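Local coordinates for protein coclaurine N-methyltransferase (Coptis japonica, PDB 6GKV) that catalyses the N-methylation of coclaurine in alkaloid biosynthesis, with S-adenosyl-L-methionine as the methyl donor, at residues Q26-E31 with G330-G335; L82-G87 with D296-V301; L128-G133 with R211-W216. All coordinates share one frame; numbering follows the deposited sequence.

Along the chain the three contacts are nested: interaction 3 lies within the loop closed by interaction 2, and that within the loop closed by interaction 1. Interaction 1 joins helices 21-39 and 313-335, the latter also lining the pocket of the tetrahydroisoquinolinium ligand. Interaction 2, about 23 Å away centre to centre, sets helix 79-85 against the junction of helices 281-297 and 299-309. Interaction 3 lies in the cofactor-binding core, where strand 126-130 of the mixed sheet meets helix 206-215; its centre is about 32 Å from that of interaction 1 and about 31 Å from that of interaction 2, both of which join helices across the chain's centre from it.

Interaction 1 (Q26-E31 with G330-G335); sequences QLIRRE and GMEMFG. With F2W (6,7-dimethoxy-2-methyl-1,2,3,4-tetrahydroisoquinolin-2-ium), chain D.
Glu332 meets two consecutive residues of helix 21-39, Ile28 with its CB and Arg29 with its carboxylate. The close-packed part is apolar: CG2 of Ile28 lies 3.7 Å from CB of Glu332, the two side chains crossing at about a right angle. This branch is placed anti to the backbone N and faces helix 313-335, while Trp245 and Phe246 also pack on the buried isoleucine. The other part is the solvent side of Arg29, whose guanidinium reaches in to the buried Glu332. There the Arg29 chain runs extended from CG to NE, and NE stands 2.8 Å from OE1 of Glu332 in a salt bridge. Its hydrogen bond is weak, bent to 129° at the hydrogen, and the guanidinium and carboxylate planes are turned 73° apart; NH2 of Arg29 is 3.3 Å from the same OE1. The contact is thus a helix-helix pairing in which helix 313-335 has one flank on helix 21-39 and another on the substrate pocket. Gly330 CA comes within 3.5 Å of the ligand methyl CAM, where a side chain would collide, and Met333 SD lies 3.6 Å from CAN. An alanine in place of Glu332 would keep the CB against Ile28 but would probably leave the Arg29 guanidinium without its carboxylate mate and freer to turn. Phe334 brings its ring edge to the ligand oxygen OAL, with CE1 3.7 Å away, and meets Phe284 edge-to-face.

Interaction 2 (L82-G87 with D296-V301); sequences LKIMNG and DANLDV
Ile84 supplies the whole of one side of this small surface contact, and its two branches meet partners of different kinds. Against Asn298 it packs through CG2, which sits 3.6 Å from both CB and ND2 of the asparagine, the side chains crossing at a slant. This is van der Waals contact of a methyl with the base and amide of Asn298; ND2 instead gives a hydrogen bond to the backbone O of Arg294. Against Val301 the meeting is purely apolar and tip to tip: CD1 of Ile84 lies 4.0 Å from CG1 and 4.1 Å from CG2 of the valine, reaching both methyls. The two branches of Ile84 divide the work, since CG1 is anti to the carbonyl carbon (chi1 -64°) and carries CD1 toward Val301, leaving CG2 for the asparagine. Among backbone bonds, Val301 N to Asn298 O, 3.2 Å, belongs to the first turn of helix 299-309, with Asn298 at its N-cap position. Helix 79-85 thus rests on the break between helices 281-297 and 299-309. Ile302 and Met305 of the latter extend the apolar patch round Ile84, while Met85 turns to Trp291 and Leu295 of helix 281-297 and to helix 313-335.

Interaction 3 (L128-G133 with R211-W216); sequences LDLGCG and RKISEW. With SAH (S-adenosyl-L-homocysteine), chain C.
A buried apolar contact joins the end of strand 126-130, in the middle of the parallel part of the sheet, to the C-terminal turn of helix 206-215 and the residue that follows it. Leu130 reaches Ile213 tip to tip, CD1 to CD1 at 3.8 Å. The same CD1 lies at the edge of the Trp216 ring, near its plane, 4.0 Å from CZ3. Leu128, one strand repeat earlier, brings its CD2 obliquely to the indole, 4.2 Å from CE3. With CG anti to the carbonyl carbon (chi1 -57°), the Trp216 ring folds back along its own helix, so that Lys212 O and Ile213 CA lie over one face and CZ3 is turned to Leu130 at the ring edge, with CE3 near Leu128. Ile194 of the adjoining strand 191-197 touches Leu130, Ile213 and Trp216, adding to the apolar layer between sheet and helix. Beyond Leu130 the chain turns into a loop that holds the cofactor product: Gly131 O accepts a hydrogen bond from the SAH amino N at 2.5 Å, and Gly133 N lies 3.0 Å from O3' of SAH. Gly131 and Gly133 both have positive phi, and a CB on either would run into SAH. Strand, glycine-rich turn and helix-backed sheet are characteristic of the Rossmann-like fold of S-adenosylmethionine-dependent methyltransferases, in which this loop at the end of the first strand cradles the cofactor.

Interaction 1 (Q26-E31 with G330-G335)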
loop_
_atom_site.group_PDB
_atom_site.type_symbol
_atom_site.label_atom_id
_atom_site.label_comp_id
_atom_site.label_asym_id
_atom_site.label_seq_id
_atom_site.Cartn_x
_atom_site.Cartn_y
_atom_site.Cartn_z
ATOM N N GLN A 26 -6.438 -21.304 23.222
ATOM C CA GLN A 26 -7.852 -21.098 22.959
ATOM C C GLN A 26 -8.332 -19.689 23.317
ATOM O O GLN A 26 -9.090 -19.093 22.569
ATOM C CB GLN A 26 -8.688 -22.129 23.717
ATOM C CG GLN A 26 -10.148 -22.113 23.344
ATOM C CD GLN A 26 -10.917 -23.238 23.994
ATOM O OE1 GLN A 26 -11.973 -23.028 24.588
ATOM N NE2 GLN A 26 -10.380 -24.443 23.896
ATOM N N LEU A 27 -7.901 -19.156 24.458
ATOM C CA LEU A 27 -8.378 -17.839 24.892
ATOM C C LEU A 27 -7.759 -16.719 24.063
ATOM O O LEU A 27 -8.398 -15.685 23.821
ATOM C CB LEU A 27 -8.082 -17.609 26.380
ATOM C CG LEU A 27 -8.890 -18.452 27.370
ATOM C CD1 LEU A 27 -8.399 -18.257 28.802
ATOM C CD2 LEU A 27 -10.364 -18.112 27.265
ATOM N N ILE A 28 -6.506 -16.924 23.664
ATOM C CA ILE A 28 -5.790 -15.963 22.839
ATOM C C ILE A 28 -6.493 -15.868 21.486
ATOM O O ILE A 28 -6.818 -14.770 21.034
ATOM C CB ILE A 28 -4.298 -16.354 22.681
ATOM C CG1 ILE A 28 -3.568 -16.118 24.006
ATOM C CG2 ILE A 28 -3.645 -15.557 21.589
ATOM C CD1 ILE A 28 -2.090 -16.416 23.985
ATOM N N ARG A 29 -6.774 -17.020 20.876
ATOM C CA ARG A 29 -7.444 -17.069 19.580
ATOM C C ARG A 29 -8.757 -16.317 19.591
ATOM O O ARG A 29 -9.172 -15.777 18.562
ATOM C CB ARG A 29 -7.716 -18.504 19.149
ATOM C CG ARG A 29 -6.486 -19.285 18.895
ATOM C CD ARG A 29 -6.784 -20.490 18.095
ATOM N NE ARG A 29 -5.705 -21.439 18.269
ATOM C CZ ARG A 29 -5.814 -22.548 18.984
ATOM N NH1 ARG A 29 -6.977 -22.851 19.562
ATOM N NH2 ARG A 29 -4.767 -23.360 19.107
ATOM N N ARG A 30 -9.415 -16.295 20.747
ATOM C CA ARG A 30 -10.716 -15.646 20.860
ATOM C C ARG A 30 -10.550 -14.144 20.773
ATOM O O ARG A 30 -11.401 -13.456 20.214
ATOM C CB ARG A 30 -11.411 -16.004 22.173
ATOM C CG ARG A 30 -11.828 -17.437 22.299
ATOM C CD ARG A 30 -12.684 -17.596 23.566
ATOM N NE ARG A 30 -12.966 -19.005 23.847
ATOM C CZ ARG A 30 -13.267 -19.497 25.039
ATOM N NH1 ARG A 30 -13.338 -18.702 26.104
ATOM N NH2 ARG A 30 -13.496 -20.795 25.166
ATOM N N GLU A 31 -9.460 -13.640 21.352
ATOM C CA GLU A 31 -9.166 -12.206 21.308
ATOM C C GLU A 31 -8.702 -11.811 19.912
ATOM O O GLU A 31 -9.149 -10.803 19.370
ATOM C CB GLU A 31 -8.111 -11.816 22.356
ATOM C CG GLU A 31 -8.617 -11.849 23.773
ATOM C CD GLU A 31 -9.931 -11.101 23.944
ATOM O OE1 GLU A 31 -9.983 -9.899 23.599
ATOM O OE2 GLU A 31 -10.908 -11.720 24.419
ATOM N N GLY A 330 3.125 -14.799 20.659
ATOM C CA GLY A 330 3.777 -14.862 19.363
ATOM C C GLY A 330 3.309 -16.029 18.510
ATOM O O GLY A 330 3.003 -15.856 17.331
ATOM N N MET A 331 3.253 -17.219 19.098
ATOM C CA MET A 331 2.798 -18.402 18.365
ATOM C C MET A 331 1.406 -18.249 17.750
ATOM O O MET A 331 1.212 -18.472 16.570
ATOM C CB MET A 331 2.788 -19.625 19.270
ATOM C CG MET A 331 4.042 -20.449 19.197
ATOM S SD MET A 331 3.926 -21.861 20.306
ATOM C CE MET A 331 2.622 -22.780 19.542
ATOM N N GLU A 332 0.440 -17.874 18.564
ATOM C CA GLU A 332 -0.932 -17.874 18.113
ATOM C C GLU A 332 -1.237 -16.682 17.229
ATOM O O GLU A 332 -2.062 -16.777 16.331
ATOM C CB GLU A 332 -1.887 -17.883 19.306
ATOM C CG GLU A 332 -1.876 -19.159 20.123
ATOM C CD GLU A 332 -2.086 -20.391 19.293
ATOM O OE1 GLU A 332 -3.142 -20.483 18.618
ATOM O OE2 GLU A 332 -1.195 -21.276 19.323
ATOM N N MET A 333 -0.603 -15.548 17.502
ATOM C CA MET A 333 -0.931 -14.341 16.776
ATOM C C MET A 333 -0.429 -14.450 15.338
ATOM O O MET A 333 -1.175 -14.261 14.385
ATOM C CB MET A 333 -0.337 -13.123 17.474
ATOM C CG MET A 333 -0.247 -11.942 16.581
ATOM S SD MET A 333 0.473 -10.472 17.256
ATOM C CE MET A 333 -0.980 -9.836 17.899
ATOM N N PHE A 334 0.843 -14.786 15.191
ATOM C CA PHE A 334 1.441 -14.883 13.883
ATOM C C PHE A 334 1.075 -16.153 13.130
ATOM O O PHE A 334 1.051 -16.149 11.912
ATOM C CB PHE A 334 2.941 -14.734 14.023
ATOM C CG PHE A 334 3.326 -13.338 14.344
ATOM C CD1 PHE A 334 3.377 -12.906 15.674
ATOM C CD2 PHE A 334 3.538 -12.417 13.321
ATOM C CE1 PHE A 334 3.677 -11.595 15.979
ATOM C CE2 PHE A 334 3.838 -11.095 13.620
ATOM C CZ PHE A 334 3.911 -10.689 14.942
ATOM N N GLY A 335 0.776 -17.232 13.839
ATOM C CA GLY A 335 0.365 -18.462 13.175
ATOM C C GLY A 335 -1.116 -18.484 12.846
ATOM O O GLY A 335 -1.578 -19.412 12.188
HETATM C CAM F2W D . 5.834 -12.272 20.569
HETATM O OAK F2W D . 5.046 -11.246 19.923
HETATM C CAB F2W D . 5.860 -10.241 19.462
HETATM C CAA F2W D . 7.255 -10.269 19.576
HETATM C CAF F2W D . 7.980 -9.187 19.084
HETATM C CAJ F2W D . 9.362 -9.142 19.117
HETATM C CAI F2W D . 10.044 -7.737 19.050
HETATM N NAH F2W D . 9.561 -7.158 17.786
HETATM C CAO F2W D . 10.003 -5.755 17.905
HETATM C CAG F2W D . 8.126 -7.105 18.078
HETATM C CAE F2W D . 7.348 -8.162 18.431
HETATM C CAD F2W D . 5.958 -8.119 18.347
HETATM C CAC F2W D . 5.222 -9.186 18.830
HETATM O OAL F2W D . 3.854 -9.260 18.797
HETATM C CAN F2W D . 3.115 -8.204 18.156
#

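Interaction 2 (L82-G87 with D296-V301)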
loop_
_atom_site.group_PDB
_atom_site.type_symbol
_atom_site.label_atom_id
_atom_site.label_comp_id
_atom_site.label_asym_id
_atom_site.label_seq_id
_atom_site.Cartn_x
_atom_site.Cartn_y
_atom_site.Cartn_z
ATOM N N LEU A 82 18.926 -15.294 27.724
ATOM C CA LEU A 82 18.700 -15.240 26.286
ATOM C C LEU A 82 19.397 -16.405 25.558
ATOM O O LEU A 82 18.847 -16.946 24.612
ATOM C CB LEU A 82 19.135 -13.869 25.731
ATOM C CG LEU A 82 18.206 -12.747 26.228
ATOM C CD1 LEU A 82 18.681 -11.378 25.791
ATOM C CD2 LEU A 82 16.740 -12.966 25.794
ATOM N N LYS A 83 20.570 -16.826 26.033
ATOM C CA LYS A 83 21.277 -17.925 25.371
ATOM C C LYS A 83 20.529 -19.248 25.514
ATOM O O LYS A 83 20.741 -20.176 24.721
ATOM C CB LYS A 83 22.707 -18.088 25.883
ATOM C CG LYS A 83 23.319 -16.826 26.488
ATOM C CD LYS A 83 24.830 -16.975 26.696
ATOM C CE LYS A 83 25.567 -16.930 25.354
ATOM N NZ LYS A 83 26.981 -16.440 25.503
ATOM N N ILE A 84 19.659 -19.339 26.515
ATOM C CA ILE A 84 18.840 -20.525 26.699
ATOM C C ILE A 84 17.575 -20.453 25.823
ATOM O O ILE A 84 17.244 -21.406 25.101
ATOM C CB ILE A 84 18.477 -20.689 28.170
ATOM C CG1 ILE A 84 19.741 -20.923 29.002
ATOM C CG2 ILE A 84 17.539 -21.858 28.369
ATOM C CD1 ILE A 84 19.512 -20.837 30.490
ATOM N N MET A 85 16.877 -19.322 25.879
ATOM C CA MET A 85 15.647 -19.197 25.121
ATOM C C MET A 85 15.921 -18.989 23.632
ATOM O O MET A 85 15.287 -19.634 22.802
ATOM C CB MET A 85 14.781 -18.062 25.656
ATOM C CG MET A 85 13.379 -18.084 25.070
ATOM S SD MET A 85 12.270 -16.808 25.689
ATOM C CE MET A 85 12.739 -15.398 24.671
ATOM N N ASN A 86 16.852 -18.091 23.296
ATOM C CA ASN A 86 17.191 -17.830 21.893
ATOM C C ASN A 86 18.167 -18.884 21.387
ATOM O O ASN A 86 18.737 -19.639 22.181
ATOM C CB ASN A 86 17.795 -16.432 21.703
ATOM C CG ASN A 86 16.830 -15.305 22.074
ATOM O OD1 ASN A 86 15.685 -15.547 22.485
ATOM N ND2 ASN A 86 17.298 -14.063 21.940
ATOM N N GLY A 87 18.354 -18.935 20.066
ATOM C CA GLY A 87 19.335 -19.820 19.446
ATOM C C GLY A 87 20.747 -19.265 19.540
ATOM O O GLY A 87 21.000 -18.362 20.339
ATOM N N ASP A 296 10.711 -24.489 28.665
ATOM C CA ASP A 296 10.250 -25.710 29.348
ATOM C C ASP A 296 11.276 -26.840 29.497
ATOM O O ASP A 296 11.194 -27.654 30.413
ATOM C CB ASP A 296 9.030 -26.266 28.607
ATOM C CG ASP A 296 7.880 -25.287 28.574
ATOM O OD1 ASP A 296 7.794 -24.452 29.504
ATOM O OD2 ASP A 296 7.080 -25.346 27.612
ATOM N N ALA A 297 12.230 -26.898 28.581
ATOM C CA ALA A 297 13.235 -27.950 28.602
ATOM C C ALA A 297 14.404 -27.579 29.524
ATOM O O ALA A 297 15.206 -28.433 29.913
ATOM C CB ALA A 297 13.724 -28.227 27.175
ATOM N N ASN A 298 14.504 -26.302 29.880
ATOM C CA ASN A 298 15.594 -25.865 30.743
ATOM C C ASN A 298 15.080 -25.129 31.957
ATOM O O ASN A 298 15.707 -24.181 32.425
ATOM C CB ASN A 298 16.562 -24.962 29.987
ATOM C CG ASN A 298 17.017 -25.560 28.690
ATOM O OD1 ASN A 298 17.940 -26.382 28.647
ATOM N ND2 ASN A 298 16.370 -25.157 27.614
ATOM N N LEU A 299 13.929 -25.557 32.459
ATOM C CA LEU A 299 13.380 -24.983 33.674
ATOM C C LEU A 299 14.311 -25.264 34.844
ATOM O O LEU A 299 14.354 -24.501 35.805
ATOM C CB LEU A 299 11.982 -25.537 33.949
ATOM C CG LEU A 299 10.984 -25.022 32.914
ATOM C CD1 LEU A 299 9.624 -25.698 33.058
ATOM C CD2 LEU A 299 10.864 -23.508 33.016
ATOM N N ASP A 300 15.069 -26.353 34.748
ATOM C CA ASP A 300 15.992 -26.723 35.813
ATOM C C ASP A 300 17.101 -25.671 36.024
ATOM O O ASP A 300 17.582 -25.515 37.143
ATOM C CB ASP A 300 16.602 -28.115 35.549
ATOM C CG ASP A 300 17.299 -28.221 34.194
ATOM O OD1 ASP A 300 16.909 -27.492 33.257
ATOM O OD2 ASP A 300 18.236 -29.047 34.070
ATOM N N VAL A 301 17.483 -24.945 34.970
ATOM C CA VAL A 301 18.528 -23.910 35.047
ATOM C C VAL A 301 17.936 -22.489 35.028
ATOM O O VAL A 301 18.543 -21.532 35.534
ATOM C CB VAL A 301 19.565 -24.069 33.888
ATOM C CG1 VAL A 301 18.862 -24.217 32.558
ATOM C CG2 VAL A 301 20.545 -22.898 33.832
#

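Interaction 3 (L128-G133 with R211-W216)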
loop_
_atom_site.group_PDB
_atom_site.type_symbol
_atom_site.label_atom_id
_atom_site.label_comp_id
_atom_site.label_asym_id
_atom_site.label_seq_id
_atom_site.Cartn_x
_atom_site.Cartn_y
_atom_site.Cartn_z
ATOM N N LEU A 128 25.258 0.108 9.346
ATOM C CA LEU A 128 24.660 0.565 10.602
ATOM C C LEU A 128 23.466 -0.292 10.993
ATOM O O LEU A 128 22.514 -0.454 10.224
ATOM C CB LEU A 128 24.229 2.016 10.477
ATOM C CG LEU A 128 23.540 2.673 11.665
ATOM C CD1 LEU A 128 24.449 2.636 12.873
ATOM C CD2 LEU A 128 23.177 4.114 11.312
ATOM N N ASP A 129 23.520 -0.837 12.202
ATOM C CA ASP A 129 22.476 -1.719 12.697
ATOM C C ASP A 129 21.696 -1.022 13.809
ATOM O O ASP A 129 22.114 -1.030 14.968
ATOM C CB ASP A 129 23.098 -3.028 13.184
ATOM C CG ASP A 129 22.066 -4.041 13.618
ATOM O OD1 ASP A 129 20.886 -3.899 13.242
ATOM O OD2 ASP A 129 22.445 -5.003 14.315
ATOM N N LEU A 130 20.569 -0.408 13.443
ATOM C CA LEU A 130 19.772 0.372 14.387
ATOM C C LEU A 130 18.866 -0.514 15.220
ATOM O O LEU A 130 17.966 -1.173 14.690
ATOM C CB LEU A 130 18.935 1.428 13.661
ATOM C CG LEU A 130 19.722 2.609 13.094
ATOM C CD1 LEU A 130 18.820 3.591 12.371
ATOM C CD2 LEU A 130 20.462 3.301 14.215
ATOM N N GLY A 131 19.110 -0.518 16.531
ATOM C CA GLY A 131 18.347 -1.343 17.440
ATOM C C GLY A 131 18.801 -2.784 17.330
ATOM O O GLY A 131 18.010 -3.687 17.051
ATOM N N CYS A 132 20.083 -2.987 17.601
ATOM C CA CYS A 132 20.801 -4.209 17.277
ATOM C C CYS A 132 20.512 -5.448 18.129
ATOM O O CYS A 132 21.001 -6.547 17.815
ATOM C CB CYS A 132 22.292 -3.913 17.364
ATOM S SG CYS A 132 22.768 -3.427 19.016
ATOM N N GLY A 133 19.766 -5.280 19.220
ATOM C CA GLY A 133 19.520 -6.386 20.133
ATOM C C GLY A 133 20.812 -6.930 20.718
ATOM O O GLY A 133 21.636 -6.174 21.222
ATOM N N ARG A 211 13.054 10.867 8.554
ATOM C CA ARG A 211 13.818 12.045 8.169
ATOM C C ARG A 211 15.228 11.944 8.763
ATOM O O ARG A 211 16.228 12.153 8.063
ATOM C CB ARG A 211 13.130 13.346 8.619
ATOM C CG ARG A 211 13.785 14.647 8.065
ATOM C CD ARG A 211 12.948 15.896 8.382
ATOM N NE ARG A 211 11.522 15.673 8.135
ATOM C CZ ARG A 211 10.943 15.698 6.931
ATOM N NH1 ARG A 211 11.662 15.948 5.843
ATOM N NH2 ARG A 211 9.639 15.475 6.807
ATOM N N LYS A 212 15.304 11.603 10.047
ATOM C CA LYS A 212 16.590 11.494 10.733
ATOM C C LYS A 212 17.476 10.411 10.101
ATOM O O LYS A 212 18.624 10.665 9.750
ATOM C CB LYS A 212 16.377 11.210 12.233
ATOM C CG LYS A 212 17.659 10.985 13.015
ATOM C CD LYS A 212 17.395 10.690 14.483
ATOM C CE LYS A 212 17.041 11.944 15.261
ATOM N NZ LYS A 212 16.520 11.607 16.600
ATOM N N ILE A 213 16.930 9.211 9.945
ATOM C CA ILE A 213 17.686 8.077 9.418
ATOM C C ILE A 213 18.220 8.310 7.990
ATOM O O ILE A 213 19.322 7.854 7.635
ATOM C CB ILE A 213 16.811 6.798 9.455
ATOM C CG1 ILE A 213 16.529 6.407 10.913
ATOM C CG2 ILE A 213 17.496 5.645 8.740
ATOM C CD1 ILE A 213 15.649 5.189 11.047
ATOM N N SER A 214 17.447 9.025 7.173
ATOM C CA SER A 214 17.842 9.266 5.782
ATOM C C SER A 214 19.072 10.160 5.737
ATOM O O SER A 214 19.899 10.042 4.834
ATOM C CB SER A 214 16.701 9.899 4.977
ATOM O OG SER A 214 16.441 11.225 5.400
ATOM N N GLU A 215 19.194 11.034 6.734
ATOM C CA GLU A 215 20.343 11.934 6.843
ATOM C C GLU A 215 21.615 11.143 7.144
ATOM O O GLU A 215 22.719 11.635 6.919
ATOM C CB GLU A 215 20.101 12.998 7.917
ATOM C CG GLU A 215 18.955 13.960 7.588
ATOM C CD GLU A 215 18.591 14.889 8.745
ATOM O OE1 GLU A 215 19.247 14.822 9.810
ATOM O OE2 GLU A 215 17.643 15.690 8.583
ATOM N N TRP A 216 21.443 9.912 7.631
ATOM C CA TRP A 216 22.556 9.002 7.896
ATOM C C TRP A 216 22.864 8.054 6.734
ATOM O O TRP A 216 23.764 7.213 6.838
ATOM C CB TRP A 216 22.269 8.169 9.138
ATOM C CG TRP A 216 22.012 8.964 10.358
ATOM C CD1 TRP A 216 22.405 10.240 10.596
ATOM C CD2 TRP A 216 21.287 8.547 11.510
ATOM N NE1 TRP A 216 21.978 10.645 11.827
ATOM C CE2 TRP A 216 21.280 9.611 12.421
ATOM C CE3 TRP A 216 20.634 7.355 11.877
ATOM C CZ2 TRP A 216 20.664 9.547 13.666
ATOM C CZ3 TRP A 216 20.012 7.286 13.111
ATOM C CH2 TRP A 216 20.029 8.375 13.989
HETATM N N SAH C . 17.111 -5.904 16.198
HETATM C CA SAH C . 17.343 -6.913 17.222
HETATM C CB SAH C . 16.340 -6.775 18.359
HETATM C CG SAH C . 14.947 -6.294 17.965
HETATM S SD SAH C . 13.936 -5.952 19.433
HETATM C C SAH C . 17.267 -8.321 16.653
HETATM O O SAH C . 16.744 -8.476 15.548
HETATM O OXT SAH C . 17.710 -9.304 17.273
HETATM C "C5'" SAH C . 14.092 -4.151 19.268
HETATM C "C4'" SAH C . 15.507 -3.610 19.503
HETATM O "O4'" SAH C . 15.519 -2.194 19.400
HETATM C "C3'" SAH C . 16.046 -3.947 20.886
HETATM O "O3'" SAH C . 17.424 -4.204 20.784
HETATM C "C2'" SAH C . 15.889 -2.683 21.694
HETATM O "O2'" SAH C . 16.934 -2.612 22.632
HETATM C "C1'" SAH C . 15.988 -1.611 20.609
HETATM N N9 SAH C . 15.244 -0.373 20.936
HETATM C C8 SAH C . 13.926 -0.240 21.319
HETATM N N7 SAH C . 13.668 1.079 21.517
HETATM C C5 SAH C . 14.803 1.790 21.267
HETATM C C6 SAH C . 15.110 3.154 21.321
HETATM N N6 SAH C . 14.191 4.057 21.673
HETATM N N1 SAH C . 16.391 3.571 21.007
HETATM C C2 SAH C . 17.356 2.646 20.651
HETATM N N3 SAH C . 17.047 1.301 20.598
HETATM C C4 SAH C . 15.794 0.884 20.905
#